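Local coordinates for protein cyanoglobin (Synechocystis sp., PDB 1S69) that binds heme and forms a very stable complex with oxygen as a monomeric group 1 truncated hemoglobin with the 2-on-2 helical globin fold, at residues E6-T11 with E102-E107. Residues are numbered along the deposited sequence; the frame is centred on the assembly and turned at random.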
loop_
_atom_site.group_PDB
_atom_site.type_symbol
_atom_site.label_atom_id
_atom_site.label_comp_id
_atom_site.label_asym_id
_atom_site.label_seq_id
_atom_site.Cartn_x
_atom_site.Cartn_y
_atom_site.Cartn_z
ATOM N N GLU A 6 -12.984 2.803 -9.314
ATOM C CA GLU A 6 -13.516 2.712 -10.674
ATOM C C GLU A 6 -12.595 3.381 -11.749
ATOM O O GLU A 6 -12.318 2.802 -12.792
ATOM C CB GLU A 6 -14.922 3.322 -10.707
ATOM C CG GLU A 6 -15.923 2.325 -10.208
ATOM C CD GLU A 6 -17.211 2.928 -9.711
ATOM O OE1 GLU A 6 -17.372 4.196 -9.501
ATOM O OE2 GLU A 6 -18.105 2.061 -9.505
ATOM N N LYS A 7 -12.100 4.572 -11.463
ATOM C CA LYS A 7 -11.300 5.287 -12.447
ATOM C C LYS A 7 -10.012 4.575 -12.833
ATOM O O LYS A 7 -9.533 4.679 -13.965
ATOM C CB LYS A 7 -10.985 6.685 -11.919
ATOM C CG LYS A 7 -12.208 7.578 -11.849
ATOM C CD LYS A 7 -11.768 8.875 -11.268
ATOM C CE LYS A 7 -12.912 9.808 -11.076
ATOM N NZ LYS A 7 -12.404 10.872 -10.208
ATOM N N LEU A 8 -9.452 3.876 -11.829
ATOM C CA LEU A 8 -8.217 3.117 -11.979
ATOM C C LEU A 8 -8.459 1.880 -12.800
ATOM O O LEU A 8 -7.546 1.391 -13.413
ATOM C CB LEU A 8 -7.747 2.705 -10.583
ATOM C CG LEU A 8 -7.043 3.824 -9.801
ATOM C CD1 LEU A 8 -6.809 3.411 -8.312
ATOM C CD2 LEU A 8 -5.696 4.187 -10.526
ATOM N N GLY A 9 -9.681 1.347 -12.778
ATOM C CA GLY A 9 -9.973 0.158 -13.541
ATOM C C GLY A 9 -10.486 -0.965 -12.676
ATOM O O GLY A 9 -10.540 -2.113 -13.115
ATOM N N GLY A 10 -10.878 -0.659 -11.453
ATOM C CA GLY A 10 -11.596 -1.640 -10.642
ATOM C C GLY A 10 -10.727 -2.821 -10.178
ATOM O O GLY A 10 -9.483 -2.670 -10.122
ATOM N N THR A 11 -11.380 -3.979 -9.898
ATOM C CA THR A 11 -10.703 -5.201 -9.401
ATOM C C THR A 11 -9.447 -5.561 -10.132
ATOM O O THR A 11 -8.406 -5.786 -9.506
ATOM C CB THR A 11 -11.585 -6.449 -9.457
ATOM O OG1 THR A 11 -12.790 -6.153 -8.804
ATOM C CG2 THR A 11 -11.048 -7.517 -8.532
ATOM N N GLU A 102 -1.255 10.502 -14.729
ATOM C CA GLU A 102 -0.717 11.282 -13.612
ATOM C C GLU A 102 -1.740 11.836 -12.658
ATOM O O GLU A 102 -1.511 11.899 -11.475
ATOM C CB GLU A 102 0.158 12.432 -14.117
ATOM C CG GLU A 102 1.032 12.000 -15.271
ATOM C CD GLU A 102 2.497 11.723 -14.895
ATOM O OE1 GLU A 102 3.307 12.690 -15.126
ATOM O OE2 GLU A 102 2.844 10.550 -14.430
ATOM N N ASP A 103 -2.874 12.288 -13.159
ATOM C CA ASP A 103 -3.888 12.833 -12.282
ATOM C C ASP A 103 -4.448 11.726 -11.277
ATOM O O ASP A 103 -4.848 12.037 -10.137
ATOM C CB ASP A 103 -4.997 13.440 -13.148
ATOM C CG ASP A 103 -5.887 12.365 -13.779
ATOM O OD1 ASP A 103 -5.405 11.644 -14.704
ATOM O OD2 ASP A 103 -7.041 12.129 -13.344
ATOM N N LEU A 104 -4.449 10.454 -11.696
ATOM C CA LEU A 104 -4.922 9.375 -10.814
ATOM C C LEU A 104 -3.795 8.942 -9.861
ATOM O O LEU A 104 -4.022 8.668 -8.667
ATOM C CB LEU A 104 -5.462 8.203 -11.610
ATOM C CG LEU A 104 -6.771 8.454 -12.396
ATOM C CD1 LEU A 104 -7.349 7.121 -12.954
ATOM C CD2 LEU A 104 -7.816 9.196 -11.620
ATOM N N ILE A 105 -2.575 8.928 -10.394
ATOM C CA ILE A 105 -1.402 8.676 -9.566
ATOM C C ILE A 105 -1.388 9.651 -8.420
ATOM O O ILE A 105 -1.210 9.235 -7.293
ATOM C CB ILE A 105 -0.053 8.634 -10.376
ATOM C CG1 ILE A 105 -0.069 7.432 -11.320
ATOM C CG2 ILE A 105 1.151 8.476 -9.405
ATOM C CD1 ILE A 105 1.112 7.341 -12.225
ATOM N N ALA A 106 -1.596 10.931 -8.698
ATOM C CA ALA A 106 -1.768 11.961 -7.656
ATOM C C ALA A 106 -2.871 11.720 -6.572
ATOM O O ALA A 106 -2.644 12.025 -5.368
ATOM C CB ALA A 106 -2.039 13.254 -8.295
ATOM N N GLU A 107 -4.068 11.263 -6.983
ATOM C CA GLU A 107 -5.138 10.915 -6.026
ATOM C C GLU A 107 -4.689 9.759 -5.106
ATOM O O GLU A 107 -4.942 9.783 -3.905
ATOM C CB GLU A 107 -6.402 10.443 -6.738
ATOM C CG GLU A 107 -7.147 11.574 -7.370
ATOM C CD GLU A 107 -8.496 11.159 -7.883
ATOM O OE1 GLU A 107 -9.217 10.413 -7.171
ATOM O OE2 GLU A 107 -8.813 11.578 -9.011
HETATM O O HOH W 1 -11.575 9.794 -7.805
#
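Lys7 and Leu8 meet Leu104 and Glu107 in a small apolar contact bordered by a long salt bridge and a second link through one water, where the short helix 4-8 near the N-terminus of this truncated globin rests on the start of helix 102-113. The Leu8 side chain is about 13 Å from the heme, so the contact joins helices away from the ligand pocket. The two segments bury 182 Å² between them, and Leu104 contributes the most. Its CB points at helix 4-8, and with CG anti to the carbonyl carbon (chi1 -68°) the isobutyl fork reaches the backbone and side chain of Lys7. Leu104 CD1 lies 3.4 Å from Lys7 O and 3.8 Å from Lys7 CB; Leu104 CD2 also lies against Lys7 CB and reaches Lys7 CD at 4.0 Å. The lysine chain lies across the leucine, nearly perpendicular to it. Leu8 and Leu104 run antiparallel alongside each other, bringing Leu8 CD2 to 4.2 Å from Leu104 CD1; Leu8 also touches Phe55 and Val100. Beyond CG the lysine is fully extended, and this carries NZ past the leucine to the carboxylate of Glu107. The direct approach, Lys7 NZ to Glu107 OE2, is long at 3.9 Å. A water accepts from Lys7 NZ at 2.8 Å and donates to Glu107 OE1 at a short 2.5 Å. Directly after Leu8, Gly9 adopts a positive phi (122°) in a Schellman motif that closes helix 4-8. The chemistry thus implies a join made chiefly by leucine methyls against the Lys7 backbone carbonyl and aliphatic carbon, with the opposite charges coupled, probably modestly, at its edge.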